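Local coordinates for ABC transporter periplasmic peptide-binding protein (Pseudoalteromonas, PDB 4QFL) that binds dipeptides in the periplasm, here Ala-Phe, probably for delivery to an ABC transporter that imports them, at residues E287-I292 / S382-P387. Residues are numbered along the deposited sequence; the frame is centred on the assembly and turned at random.
Sequences ETNLNI and SRIYNP. With PHE (phenylalanine), chain D.
Y385 and I384 sit in the middle of a type I beta turn, R383 to N386, and pack against N291 and I292 where strand 291-297 begins, a buried join bordering the dipeptide pocket of this family 5 solute-binding protein, which R383 and Y385 line. I292 O lies 3.3 Å from Y385 CB and approaches the ring obliquely near CG. The side chain of N291 meets that same CB, crossing Y385 with amide and ring planes 38° apart. I384 CG2, anti to the backbone N, lies 3.7 Å from N291 CG. No hydrogen bond links the two segments. Within the turn, R383 N bonds N386 O and N386 N bonds R383 O. R383 CB lies 3.7 Å above one face of the Y385 ring, offset toward the rim. R383 grips the phenylalanine carboxylate through NE and NH2, while NH1 bonds S382 O and makes a salt bridge with E36. A methionine in its place would probably leave the carboxylate without its cationic partner and E36 without this salt bridge. Y385 OH donates to carboxylate O at 2.6 Å, and R383 NE reaches that same oxygen at 3.0 Å, with an N-H...O angle of 163°.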
ATOM      1  N   GLU A 287     -10.068  14.012  -0.496  1.00 20.90           N
ATOM      2  CA  GLU A 287     -10.293  13.417  -1.805  1.00 21.35           C
ATOM      3  C   GLU A 287     -10.838  11.999  -1.719  1.00 22.51           C
ATOM      4  O   GLU A 287     -10.563  11.275  -0.756  1.00 20.94           O
ATOM      5  CB  GLU A 287      -8.997  13.405  -2.602  1.00 21.30           C
ATOM      6  CG  GLU A 287      -8.241  14.707  -2.554  1.00 25.33           C
ATOM      7  CD  GLU A 287      -6.958  14.674  -3.385  1.00 37.69           C
ATOM      8  OE1 GLU A 287      -6.290  15.731  -3.471  1.00 44.72           O
ATOM      9  OE2 GLU A 287      -6.615  13.604  -3.955  1.00 33.51           O
ATOM     10  N   THR A 288     -11.612  11.607  -2.732  1.00 17.58           N
ATOM     11  CA  THR A 288     -12.069  10.234  -2.834  1.00 19.29           C
ATOM     12  C   THR A 288     -10.882   9.333  -3.161  1.00 20.64           C
ATOM     13  O   THR A 288      -9.918   9.769  -3.802  1.00 19.52           O
ATOM     14  CB  THR A 288     -13.141  10.070  -3.917  1.00 19.41           C
ATOM     15  OG1 THR A 288     -13.549   8.702  -3.954  1.00 26.09           O
ATOM     16  CG2 THR A 288     -12.590  10.439  -5.274  1.00 21.51           C
ATOM     17  N   ASN A 289     -10.944   8.079  -2.727  1.00 18.49           N
ATOM     18  CA  ASN A 289      -9.788   7.199  -2.842  1.00 16.47           C
ATOM     19  C   ASN A 289     -10.192   5.731  -2.766  1.00 15.52           C
ATOM     20  O   ASN A 289     -11.103   5.363  -2.029  1.00 15.46           O
ATOM     21  CB  ASN A 289      -8.759   7.566  -1.762  1.00 17.16           C
ATOM     22  CG  ASN A 289      -7.583   6.616  -1.719  1.00 17.75           C
ATOM     23  OD1 ASN A 289      -7.664   5.550  -1.106  1.00 16.58           O
ATOM     24  ND2 ASN A 289      -6.472   7.006  -2.339  1.00 16.31           N
ATOM     25  N   LEU A 290      -9.526   4.906  -3.558  1.00 16.91           N
ATOM     26  CA  LEU A 290      -9.780   3.473  -3.572  1.00 15.26           C
ATOM     27  C   LEU A 290      -9.115   2.821  -2.364  1.00 14.53           C
ATOM     28  O   LEU A 290      -7.898   2.671  -2.311  1.00 15.34           O
ATOM     29  CB  LEU A 290      -9.209   2.873  -4.844  1.00 17.67           C
ATOM     30  CG  LEU A 290      -9.808   3.271  -6.186  1.00 16.70           C
ATOM     31  CD1 LEU A 290      -8.856   2.864  -7.291  1.00 16.50           C
ATOM     32  CD2 LEU A 290     -11.180   2.616  -6.360  1.00 15.89           C
ATOM     33  N   ASN A 291      -9.912   2.455  -1.376  1.00 15.35           N
ATOM     34  CA  ASN A 291      -9.375   1.822  -0.189  1.00 15.97           C
ATOM     35  C   ASN A 291     -10.443   1.004   0.484  1.00 14.65           C
ATOM     36  O   ASN A 291     -11.628   1.181   0.216  1.00 15.00           O
ATOM     37  CB  ASN A 291      -8.813   2.862   0.784  1.00 14.84           C
ATOM     38  CG  ASN A 291      -9.880   3.783   1.340  1.00 16.07           C
ATOM     39  OD1 ASN A 291     -10.126   4.871   0.810  1.00 18.21           O
ATOM     40  ND2 ASN A 291     -10.509   3.362   2.418  1.00 14.80           N
ATOM     41  N   ILE A 292     -10.017   0.091   1.344  1.00 14.25           N
ATOM     42  CA  ILE A 292     -10.943  -0.665   2.174  1.00 14.61           C
ATOM     43  C   ILE A 292     -10.369  -0.868   3.559  1.00 14.51           C
ATOM     44  O   ILE A 292      -9.191  -1.173   3.711  1.00 15.25           O
ATOM     45  CB  ILE A 292     -11.251  -2.028   1.564  1.00 17.05           C
ATOM     46  CG1 ILE A 292     -12.203  -2.815   2.480  1.00 14.95           C
ATOM     47  CG2 ILE A 292      -9.962  -2.771   1.268  1.00 15.71           C
ATOM     48  CD1 ILE A 292     -13.638  -2.333   2.430  1.00 17.55           C
ATOM     49  N   SER A 382      -3.224   6.532  12.158  1.00 16.48           N
ATOM     50  CA  SER A 382      -4.329   6.780  11.232  1.00 18.63           C
ATOM     51  C   SER A 382      -3.979   6.357   9.798  1.00 19.05           C
ATOM     52  O   SER A 382      -2.878   6.639   9.320  1.00 18.26           O
ATOM     53  CB  SER A 382      -4.683   8.272  11.252  1.00 18.57           C
ATOM     54  OG  SER A 382      -5.688   8.563  10.301  1.00 19.35           O
ATOM     55  N   ARG A 383      -4.903   5.666   9.127  1.00 16.97           N
ATOM     56  CA  ARG A 383      -4.738   5.304   7.715  1.00 17.73           C
ATOM     57  C   ARG A 383      -5.962   5.801   6.973  1.00 16.03           C
ATOM     58  O   ARG A 383      -6.999   6.072   7.586  1.00 17.03           O
ATOM     59  CB  ARG A 383      -4.637   3.784   7.518  1.00 16.04           C
ATOM     60  CG  ARG A 383      -3.862   3.028   8.582  1.00 15.62           C
ATOM     61  CD  ARG A 383      -2.421   3.478   8.656  1.00 15.46           C
ATOM     62  NE  ARG A 383      -1.726   3.377   7.380  1.00 14.86           N
ATOM     63  CZ  ARG A 383      -0.903   4.310   6.895  1.00 17.36           C
ATOM     64  NH1 ARG A 383      -0.681   5.438   7.564  1.00 16.98           N
ATOM     65  NH2 ARG A 383      -0.309   4.123   5.725  1.00 18.01           N
ATOM     66  N   ILE A 384      -5.859   5.908   5.658  1.00 16.08           N
ATOM     67  CA  ILE A 384      -6.992   6.349   4.864  1.00 16.54           C
ATOM     68  C   ILE A 384      -8.218   5.500   5.158  1.00 16.16           C
ATOM     69  O   ILE A 384      -9.320   6.021   5.315  1.00 17.14           O
ATOM     70  CB  ILE A 384      -6.692   6.248   3.375  1.00 17.78           C
ATOM     71  CG1 ILE A 384      -5.495   7.125   3.023  1.00 18.91           C
ATOM     72  CG2 ILE A 384      -7.913   6.661   2.556  1.00 18.36           C
ATOM     73  CD1 ILE A 384      -4.995   6.900   1.620  1.00 22.08           C
ATOM     74  N   TYR A 385      -8.028   4.191   5.222  1.00 15.51           N
ATOM     75  CA  TYR A 385      -9.154   3.282   5.375  1.00 13.99           C
ATOM     76  C   TYR A 385      -9.641   3.142   6.816  1.00 13.84           C
ATOM     77  O   TYR A 385     -10.666   2.526   7.066  1.00 14.96           O
ATOM     78  CB  TYR A 385      -8.810   1.917   4.789  1.00 14.80           C
ATOM     79  CG  TYR A 385      -7.471   1.383   5.231  1.00 14.62           C
ATOM     80  CD1 TYR A 385      -7.347   0.668   6.412  1.00 15.30           C
ATOM     81  CD2 TYR A 385      -6.333   1.595   4.471  1.00 13.83           C
ATOM     82  CE1 TYR A 385      -6.129   0.173   6.822  1.00 14.38           C
ATOM     83  CE2 TYR A 385      -5.107   1.106   4.877  1.00 15.08           C
ATOM     84  CZ  TYR A 385      -5.011   0.392   6.051  1.00 13.91           C
ATOM     85  OH  TYR A 385      -3.800  -0.102   6.463  1.00 14.31           O
ATOM     86  N   ASN A 386      -8.908   3.718   7.758  1.00 15.20           N
ATOM     87  CA  ASN A 386      -9.288   3.641   9.164  1.00 17.69           C
ATOM     88  C   ASN A 386      -8.580   4.685  10.022  1.00 16.86           C
ATOM     89  O   ASN A 386      -7.446   4.488  10.440  1.00 16.98           O
ATOM     90  CB  ASN A 386      -9.049   2.237   9.725  1.00 16.79           C
ATOM     91  CG  ASN A 386      -9.660   2.054  11.098  1.00 17.59           C
ATOM     92  OD1 ASN A 386      -9.928   3.022  11.802  1.00 17.72           O
ATOM     93  ND2 ASN A 386      -9.885   0.810  11.481  1.00 16.43           N
ATOM     94  N   PRO A 387      -9.324   5.853  10.268  1.00 15.92           N
ATOM     95  CA  PRO A 387      -8.561   6.885  10.998  1.00 17.08           C
ATOM     96  C   PRO A 387      -8.363   6.679  12.509  1.00 17.51           C
ATOM     97  O   PRO A 387      -7.628   7.438  13.125  1.00 18.72           O
ATOM     98  CB  PRO A 387      -9.348   8.170  10.735  1.00 18.93           C
ATOM     99  CG  PRO A 387     -10.755   7.735  10.702  1.00 21.54           C
ATOM    100  CD  PRO A 387     -10.715   6.455   9.937  1.00 17.64           C
TER
HETATM  101  N   PHE D 602      -0.402  -0.821   2.856  1.00 18.48           N
HETATM  102  CA  PHE D 602      -0.988  -0.700   4.186  1.00 15.77           C
HETATM  103  C   PHE D 602      -0.968   0.745   4.627  1.00 17.59           C
HETATM  104  O   PHE D 602      -1.874   1.201   5.317  1.00 19.81           O
HETATM  105  CB  PHE D 602      -0.191  -1.522   5.193  1.00 14.98           C
HETATM  106  CG  PHE D 602      -0.357  -2.994   5.040  1.00 18.26           C
HETATM  107  CD1 PHE D 602      -1.618  -3.555   4.922  1.00 17.50           C
HETATM  108  CD2 PHE D 602       0.744  -3.821   5.023  1.00 17.51           C
HETATM  109  CE1 PHE D 602      -1.779  -4.907   4.795  1.00 19.15           C
HETATM  110  CE2 PHE D 602       0.593  -5.176   4.897  1.00 18.40           C
HETATM  111  CZ  PHE D 602      -0.668  -5.725   4.779  1.00 18.37           C
HETATM  112  OXT PHE D 602      -0.036   1.483   4.307  1.00 16.78           O